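Local coordinates for carbon monoxide dehydrogenase (Thermococcus sp. AM4, PDB 6T7J), which probably catalyses the reversible oxidation of carbon monoxide to carbon dioxide at a nickel-iron-sulphur cluster, passing the electrons on through further iron-sulphur clusters, at residues 328-333 and 353-358. Residues are numbered along the deposited sequence; the frame is centred on the assembly and turned at random.
Sequences AIITGA and QCYHTK
Tyr355 lies across residues 329-332, where the chain comes within 6.6 Å between the CA atoms of Gly332 and Tyr355 and within 7.0 Å between those of Ile329 and Thr357. The carbonyl O of Ile329 sits over the centre of the tyrosine ring, 3.5 Å above its plane. That oxygen also accepts the N-H of Gly332, and a water bonded to it donates a second hydrogen bond to Thr357 OG1, bridging the segments. Thr357 OG1 in turn is hydrogen-bonded to Val334 O, just past the end of 328-333. Beside this polar link, Ile329 CG2, set anti to its backbone N and so beside its own carbonyl carbon, packs 3.7 Å from Thr357 OG1 and 4.0 Å from Tyr355 CD1.

At the tip of the ring, Ile330 CG2 comes to 3.3 Å from Tyr355 OH, a hydroxyl with weak hydrogen bonds to Lys26 and Glu30 of helix 20-30. Gly332, with positive phi where the chain leaves the helix, brings its CA to 3.8 Å from Tyr355 CD2; a CB there would press on its own preceding carbonyl. His356 only skirts the contact, CE1 3.7 Å from Gly332 O, while its NE2 is hydrogen-bonded to Glu335. Arg403 makes a cation-pi contact with the Tyr355 ring. An alanine in place of Tyr355 would probably leave the Ile329 carbonyl without its aromatic cover, open a gap beside Gly332 and deprive Arg403 of its cation-pi partner.

The contact thus joins the helix leading into strand 336-339 to the loop leading into strand 358-361, its neighbour in the parallel sheet. A ring laid over a carbonyl, a shared water and the packing of Ile329, Ile330 and Gly332 do the joining, and the pull of Arg403 on the ring electrons might ease that carbonyl's approach.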
ATOM      1  N   ALA A 328      17.406  -7.629  25.481  1.00 47.66           N
ATOM      2  CA  ALA A 328      17.750  -9.044  25.575  1.00 49.02           C
ATOM      3  C   ALA A 328      19.177  -9.291  25.111  1.00 50.70           C
ATOM      4  O   ALA A 328      19.886 -10.132  25.676  1.00 50.75           O
ATOM      5  CB  ALA A 328      16.761  -9.881  24.763  1.00 47.60           C
ATOM      6  N   ILE A 329      19.624  -8.557  24.090  1.00 54.41           N
ATOM      7  CA  ILE A 329      21.004  -8.689  23.637  1.00 53.05           C
ATOM      8  C   ILE A 329      21.955  -8.056  24.641  1.00 49.31           C
ATOM      9  O   ILE A 329      23.118  -8.463  24.752  1.00 45.15           O
ATOM     10  CB  ILE A 329      21.162  -8.074  22.234  1.00 50.07           C
ATOM     11  CG1 ILE A 329      20.062  -8.587  21.301  1.00 46.65           C
ATOM     12  CG2 ILE A 329      22.538  -8.377  21.659  1.00 47.73           C
ATOM     13  CD1 ILE A 329      20.042  -7.905  19.949  1.00 50.72           C
ATOM     14  N   ILE A 330      21.484  -7.061  25.398  1.00 51.83           N
ATOM     15  CA  ILE A 330      22.347  -6.365  26.350  1.00 53.19           C
ATOM     16  C   ILE A 330      22.556  -7.162  27.629  1.00 58.17           C
ATOM     17  O   ILE A 330      23.425  -6.808  28.436  1.00 58.36           O
ATOM     18  CB  ILE A 330      21.753  -4.962  26.584  1.00 54.75           C
ATOM     19  CG1 ILE A 330      21.511  -4.293  25.229  1.00 54.83           C
ATOM     20  CG2 ILE A 330      22.678  -4.091  27.420  1.00 57.19           C
ATOM     21  CD1 ILE A 330      21.055  -2.866  25.309  1.00 46.52           C
ATOM     22  N   THR A 331      21.804  -8.251  27.825  1.00 57.08           N
ATOM     23  CA  THR A 331      22.139  -9.183  28.897  1.00 53.04           C
ATOM     24  C   THR A 331      23.508  -9.809  28.674  1.00 57.45           C
ATOM     25  O   THR A 331      24.175 -10.206  29.636  1.00 57.11           O
ATOM     26  CB  THR A 331      21.080 -10.282  29.009  1.00 57.14           C
ATOM     27  OG1 THR A 331      21.114 -11.106  27.836  1.00 50.64           O
ATOM     28  CG2 THR A 331      19.691  -9.682  29.174  1.00 48.32           C
ATOM     29  N   GLY A 332      23.945  -9.900  27.419  1.00 51.98           N
ATOM     30  CA  GLY A 332      25.224 -10.491  27.091  1.00 54.42           C
ATOM     31  C   GLY A 332      25.224 -11.997  26.981  1.00 53.43           C
ATOM     32  O   GLY A 332      26.295 -12.588  26.799  1.00 57.10           O
ATOM     33  N   ALA A 333      24.061 -12.640  27.074  1.00 53.08           N
ATOM     34  CA  ALA A 333      23.977 -14.094  27.102  1.00 57.38           C
ATOM     35  C   ALA A 333      23.215 -14.673  25.916  1.00 54.12           C
ATOM     36  O   ALA A 333      22.916 -15.872  25.919  1.00 60.32           O
ATOM     37  CB  ALA A 333      23.328 -14.562  28.410  1.00 50.99           C
ATOM     38  N   GLN A 353      26.292  -6.259  17.493  1.00 57.14           N
ATOM     39  CA  GLN A 353      27.680  -6.151  17.071  1.00 58.18           C
ATOM     40  C   GLN A 353      28.608  -5.733  18.202  1.00 60.53           C
ATOM     41  O   GLN A 353      29.830  -5.798  18.032  1.00 61.56           O
ATOM     42  CB  GLN A 353      27.799  -5.177  15.898  1.00 64.71           C
ATOM     43  CG  GLN A 353      27.738  -5.870  14.543  1.00 64.97           C
ATOM     44  CD  GLN A 353      27.426  -4.919  13.404  1.00 67.93           C
ATOM     45  OE1 GLN A 353      26.969  -3.798  13.622  1.00 72.76           O
ATOM     46  NE2 GLN A 353      27.672  -5.367  12.178  1.00 75.27           N
ATOM     47  N   CYS A 354      28.070  -5.316  19.345  1.00 60.70           N
ATOM     48  CA  CYS A 354      28.899  -5.053  20.513  1.00 61.13           C
ATOM     49  C   CYS A 354      29.010  -6.269  21.423  1.00 60.99           C
ATOM     50  O   CYS A 354      29.586  -6.166  22.511  1.00 59.60           O
ATOM     51  CB  CYS A 354      28.358  -3.848  21.286  1.00 57.43           C
ATOM     52  SG  CYS A 354      28.631  -2.265  20.454  1.00 70.84           S
ATOM     53  N   TYR A 355      28.470  -7.406  21.001  1.00 60.63           N
ATOM     54  CA  TYR A 355      28.627  -8.666  21.718  1.00 60.36           C
ATOM     55  C   TYR A 355      29.043  -9.726  20.701  1.00 58.85           C
ATOM     56  O   TYR A 355      29.523  -9.427  19.600  1.00 55.59           O
ATOM     57  CB  TYR A 355      27.336  -9.055  22.450  1.00 55.62           C
ATOM     58  CG  TYR A 355      26.846  -8.042  23.457  1.00 60.73           C
ATOM     59  CD1 TYR A 355      26.061  -6.965  23.065  1.00 56.90           C
ATOM     60  CD2 TYR A 355      27.158  -8.170  24.806  1.00 63.64           C
ATOM     61  CE1 TYR A 355      25.608  -6.039  23.986  1.00 58.74           C
ATOM     62  CE2 TYR A 355      26.710  -7.249  25.734  1.00 58.14           C
ATOM     63  CZ  TYR A 355      25.937  -6.187  25.319  1.00 56.47           C
ATOM     64  OH  TYR A 355      25.489  -5.269  26.239  1.00 62.03           O
ATOM     65  N   HIS A 356      28.859 -10.991  21.069  1.00 51.54           N
ATOM     66  CA  HIS A 356      29.025 -12.110  20.154  1.00 53.12           C
ATOM     67  C   HIS A 356      27.733 -12.477  19.438  1.00 51.50           C
ATOM     68  O   HIS A 356      27.774 -13.268  18.489  1.00 52.97           O
ATOM     69  CB  HIS A 356      29.543 -13.337  20.912  1.00 56.11           C
ATOM     70  CG  HIS A 356      28.559 -13.901  21.892  1.00 54.26           C
ATOM     71  ND1 HIS A 356      27.715 -13.109  22.639  1.00 55.77           N
ATOM     72  CD2 HIS A 356      28.287 -15.179  22.246  1.00 51.59           C
ATOM     73  CE1 HIS A 356      26.964 -13.873  23.412  1.00 55.25           C
ATOM     74  NE2 HIS A 356      27.292 -15.134  23.192  1.00 54.44           N
ATOM     75  N   THR A 357      26.606 -11.906  19.864  1.00 53.13           N
ATOM     76  CA  THR A 357      25.290 -12.336  19.410  1.00 49.83           C
ATOM     77  C   THR A 357      25.168 -12.278  17.894  1.00 53.22           C
ATOM     78  O   THR A 357      25.587 -11.308  17.255  1.00 53.07           O
ATOM     79  CB  THR A 357      24.213 -11.458  20.050  1.00 54.02           C
ATOM     80  OG1 THR A 357      24.277 -11.585  21.476  1.00 53.61           O
ATOM     81  CG2 THR A 357      22.826 -11.858  19.563  1.00 48.27           C
ATOM     82  N   LYS A 358      24.583 -13.328  17.321  1.00 53.70           N
ATOM     83  CA  LYS A 358      24.319 -13.403  15.891  1.00 56.25           C
ATOM     84  C   LYS A 358      22.835 -13.163  15.622  1.00 49.42           C
ATOM     85  O   LYS A 358      21.974 -13.843  16.189  1.00 50.33           O
ATOM     86  CB  LYS A 358      24.748 -14.758  15.327  1.00 50.69           C
ATOM     87  CG  LYS A 358      26.249 -14.987  15.357  1.00 54.90           C
ATOM     88  CD  LYS A 358      26.580 -16.441  15.642  1.00 61.13           C
ATOM     89  CE  LYS A 358      28.045 -16.736  15.361  1.00 71.66           C
ATOM     90  NZ  LYS A 358      28.382 -16.565  13.919  1.00 66.72           N
TER
HETATM   91  O   HOH W   1      23.992 -11.155  24.042  1.00 48.30           O